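Local coordinates for protein pollen allergen Phl p 6 (Phleum pratense, PDB 1NLX) that is a major timothy grass pollen allergen of the Poa p IX/Phl p VI family, a four-helix bundle whose biological function is not established, at residues Q9-D14 / S55-L60. Residues are numbered along the deposited sequence; the frame is centred on the assembly and turned at random.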
ATOM      1  N   GLN A   9      -1.525 -39.518 -13.451  1.00 45.81           N
ATOM      2  CA  GLN A   9      -2.590 -40.363 -12.905  1.00 44.34           C
ATOM      3  C   GLN A   9      -1.994 -41.501 -12.089  1.00 42.83           C
ATOM      4  O   GLN A   9      -2.353 -41.708 -10.932  1.00 42.35           O
ATOM      5  CB  GLN A   9      -3.428 -40.990 -14.021  1.00 59.17           C
ATOM      6  CG  GLN A   9      -4.324 -40.051 -14.793  1.00 60.61           C
ATOM      7  CD  GLN A   9      -5.130 -40.787 -15.865  1.00 62.21           C
ATOM      8  OE1 GLN A   9      -4.561 -41.409 -16.770  1.00 62.62           O
ATOM      9  NE2 GLN A   9      -6.457 -40.723 -15.765  1.00 61.27           N
ATOM     10  N   LYS A  10      -1.096 -42.253 -12.716  1.00 48.61           N
ATOM     11  CA  LYS A  10      -0.456 -43.381 -12.062  1.00 47.71           C
ATOM     12  C   LYS A  10       0.182 -42.969 -10.735  1.00 46.07           C
ATOM     13  O   LYS A  10       0.027 -43.660  -9.724  1.00 44.40           O
ATOM     14  CB  LYS A  10       0.603 -43.986 -12.985  1.00 67.04           C
ATOM     15  CG  LYS A  10       1.272 -45.230 -12.420  1.00 70.47           C
ATOM     16  CD  LYS A  10       2.257 -45.835 -13.415  1.00 73.72           C
ATOM     17  CE  LYS A  10       2.992 -47.034 -12.818  1.00 75.04           C
ATOM     18  NZ  LYS A  10       3.804 -46.648 -11.628  1.00 76.61           N
ATOM     19  N   LEU A  11       0.894 -41.843 -10.735  1.00 43.62           N
ATOM     20  CA  LEU A  11       1.529 -41.378  -9.518  1.00 42.90           C
ATOM     21  C   LEU A  11       0.505 -41.090  -8.440  1.00 42.68           C
ATOM     22  O   LEU A  11       0.749 -41.377  -7.271  1.00 43.84           O
ATOM     23  CB  LEU A  11       2.372 -40.135  -9.784  1.00 45.92           C
ATOM     24  CG  LEU A  11       3.699 -40.450 -10.479  1.00 47.10           C
ATOM     25  CD1 LEU A  11       4.396 -39.159 -10.873  1.00 47.02           C
ATOM     26  CD2 LEU A  11       4.578 -41.284  -9.552  1.00 45.96           C
ATOM     27  N   ILE A  12      -0.643 -40.533  -8.821  1.00 31.83           N
ATOM     28  CA  ILE A  12      -1.679 -40.243  -7.835  1.00 30.95           C
ATOM     29  C   ILE A  12      -2.131 -41.562  -7.225  1.00 32.72           C
ATOM     30  O   ILE A  12      -2.381 -41.644  -6.023  1.00 31.46           O
ATOM     31  CB  ILE A  12      -2.913 -39.559  -8.453  1.00 29.90           C
ATOM     32  CG1 ILE A  12      -2.505 -38.322  -9.264  1.00 27.39           C
ATOM     33  CG2 ILE A  12      -3.873 -39.151  -7.348  1.00 29.27           C
ATOM     34  CD1 ILE A  12      -2.092 -37.141  -8.449  1.00 24.13           C
ATOM     35  N   GLU A  13      -2.233 -42.596  -8.058  1.00 33.98           N
ATOM     36  CA  GLU A  13      -2.640 -43.914  -7.581  1.00 36.59           C
ATOM     37  C   GLU A  13      -1.648 -44.397  -6.540  1.00 36.16           C
ATOM     38  O   GLU A  13      -2.035 -44.875  -5.478  1.00 34.36           O
ATOM     39  CB  GLU A  13      -2.668 -44.936  -8.721  1.00 86.59           C
ATOM     40  CG  GLU A  13      -3.541 -44.566  -9.909  1.00 93.03           C
ATOM     41  CD  GLU A  13      -4.938 -44.102  -9.508  1.00 96.81           C
ATOM     42  OE1 GLU A  13      -5.542 -44.721  -8.602  1.00 96.69           O
ATOM     43  OE2 GLU A  13      -5.439 -43.120 -10.110  1.00 98.81           O
ATOM     44  N   ASP A  14      -0.364 -44.270  -6.859  1.00 40.33           N
ATOM     45  CA  ASP A  14       0.688 -44.705  -5.953  1.00 40.72           C
ATOM     46  C   ASP A  14       0.600 -43.967  -4.632  1.00 38.12           C
ATOM     47  O   ASP A  14       0.651 -44.579  -3.565  1.00 38.78           O
ATOM     48  CB  ASP A  14       2.079 -44.470  -6.560  1.00104.47           C
ATOM     49  CG  ASP A  14       2.317 -45.280  -7.823  1.00108.06           C
ATOM     50  OD1 ASP A  14       1.704 -46.365  -7.967  1.00109.74           O
ATOM     51  OD2 ASP A  14       3.135 -44.831  -8.663  1.00110.79           O
ATOM     52  N   SER A  55      11.012 -37.336 -11.428  1.00 43.83           N
ATOM     53  CA  SER A  55      11.551 -37.755 -12.706  1.00 45.84           C
ATOM     54  C   SER A  55      10.503 -38.144 -13.749  1.00 47.35           C
ATOM     55  O   SER A  55      10.772 -38.071 -14.945  1.00 48.07           O
ATOM     56  CB  SER A  55      12.532 -38.906 -12.500  1.00 45.81           C
ATOM     57  OG  SER A  55      11.921 -39.937 -11.755  1.00 46.76           O
ATOM     58  N   LYS A  56       9.310 -38.543 -13.319  1.00 59.99           N
ATOM     59  CA  LYS A  56       8.275 -38.945 -14.277  1.00 60.48           C
ATOM     60  C   LYS A  56       7.261 -37.843 -14.577  1.00 59.90           C
ATOM     61  O   LYS A  56       6.736 -37.769 -15.688  1.00 60.64           O
ATOM     62  CB  LYS A  56       7.520 -40.176 -13.769  1.00 61.57           C
ATOM     63  CG  LYS A  56       8.387 -41.380 -13.423  1.00 64.83           C
ATOM     64  CD  LYS A  56       8.797 -42.183 -14.641  1.00 67.11           C
ATOM     65  CE  LYS A  56       9.497 -43.482 -14.221  1.00 68.81           C
ATOM     66  NZ  LYS A  56       9.951 -44.323 -15.375  1.00 70.09           N
ATOM     67  N   ALA A  57       6.977 -36.997 -13.589  1.00 36.93           N
ATOM     68  CA  ALA A  57       6.009 -35.918 -13.767  1.00 35.22           C
ATOM     69  C   ALA A  57       6.298 -34.754 -12.815  1.00 35.53           C
ATOM     70  O   ALA A  57       5.580 -34.527 -11.850  1.00 34.80           O
ATOM     71  CB  ALA A  57       4.608 -36.452 -13.539  1.00 14.18           C
ATOM     72  N   PRO A  58       7.351 -33.984 -13.099  1.00 40.38           N
ATOM     73  CA  PRO A  58       7.730 -32.847 -12.260  1.00 41.61           C
ATOM     74  C   PRO A  58       6.627 -31.841 -11.925  1.00 42.59           C
ATOM     75  O   PRO A  58       6.574 -31.351 -10.799  1.00 43.15           O
ATOM     76  CB  PRO A  58       8.889 -32.221 -13.037  1.00 45.08           C
ATOM     77  CG  PRO A  58       8.584 -32.599 -14.463  1.00 45.08           C
ATOM     78  CD  PRO A  58       8.169 -34.028 -14.323  1.00 42.88           C
ATOM     79  N   GLN A  59       5.751 -31.528 -12.881  1.00 59.87           N
ATOM     80  CA  GLN A  59       4.678 -30.563 -12.620  1.00 60.82           C
ATOM     81  C   GLN A  59       3.817 -31.004 -11.444  1.00 59.61           C
ATOM     82  O   GLN A  59       3.220 -30.179 -10.757  1.00 59.76           O
ATOM     83  CB  GLN A  59       3.765 -30.357 -13.845  1.00 50.22           C
ATOM     84  CG  GLN A  59       4.070 -31.178 -15.092  1.00 54.72           C
ATOM     85  CD  GLN A  59       3.963 -32.673 -14.873  1.00 57.71           C
ATOM     86  OE1 GLN A  59       4.932 -33.319 -14.480  1.00 60.99           O
ATOM     87  NE2 GLN A  59       2.781 -33.232 -15.120  1.00 57.47           N
ATOM     88  N   LEU A  60       3.763 -32.310 -11.213  1.00 46.33           N
ATOM     89  CA  LEU A  60       2.965 -32.858 -10.130  1.00 43.47           C
ATOM     90  C   LEU A  60       3.602 -32.675  -8.754  1.00 41.52           C
ATOM     91  O   LEU A  60       2.914 -32.730  -7.735  1.00 42.89           O
ATOM     92  CB  LEU A  60       2.721 -34.342 -10.381  1.00 35.81           C
ATOM     93  CG  LEU A  60       1.947 -35.098  -9.305  1.00 35.22           C
ATOM     94  CD1 LEU A  60       0.539 -34.557  -9.221  1.00 34.57           C
ATOM     95  CD2 LEU A  60       1.927 -36.581  -9.644  1.00 35.50           C
TER
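Lys-56, in the last turn of helix 31-56, reaches Leu-11 of helix 5-25 through the base of its side chain alone: CB lies 4.4 Å from Leu-11 CD1, while the end of the side chain leads away from Leu-11; Lys-56 also packs on Glu-7 of helix 5-25. At Ala-57 the backbone leaves helical geometry, and the methyl points at helix 5-25, its CB 3.8 Å from the same Leu-11 CD1. Pro-58 faces the other way and packs on Val-54 of a neighbouring subunit. The connection is a type I beta turn from Ala-57 to Leu-60, closed by a 2.9 Å hydrogen bond from Leu-60 N to Ala-57 O; in this four-helix bundle it is the tight link between helices 31-56 and 60-76, laid against the flank of helix 5-25. Leu-60 then sends its two methyls to different residues. With CG anti to the backbone N (chi1 177°), CD2 sits over the start of the Leu-11 side chain, 3.6 Å from Leu-11 CB and 3.8 Å from Leu-11 CD1, whereas CD1 meets Ile-12 CD1 at 3.8 Å. Leu-11 CD1 touches both Ala-57 CB and Leu-60 CD2, which approach it from one side, about 77° apart; no hydrogen bond joins the two segments. Ile-12 also packs on Leu-95 and Ile-98, which brings helix 80-99 into the same buried apolar layer.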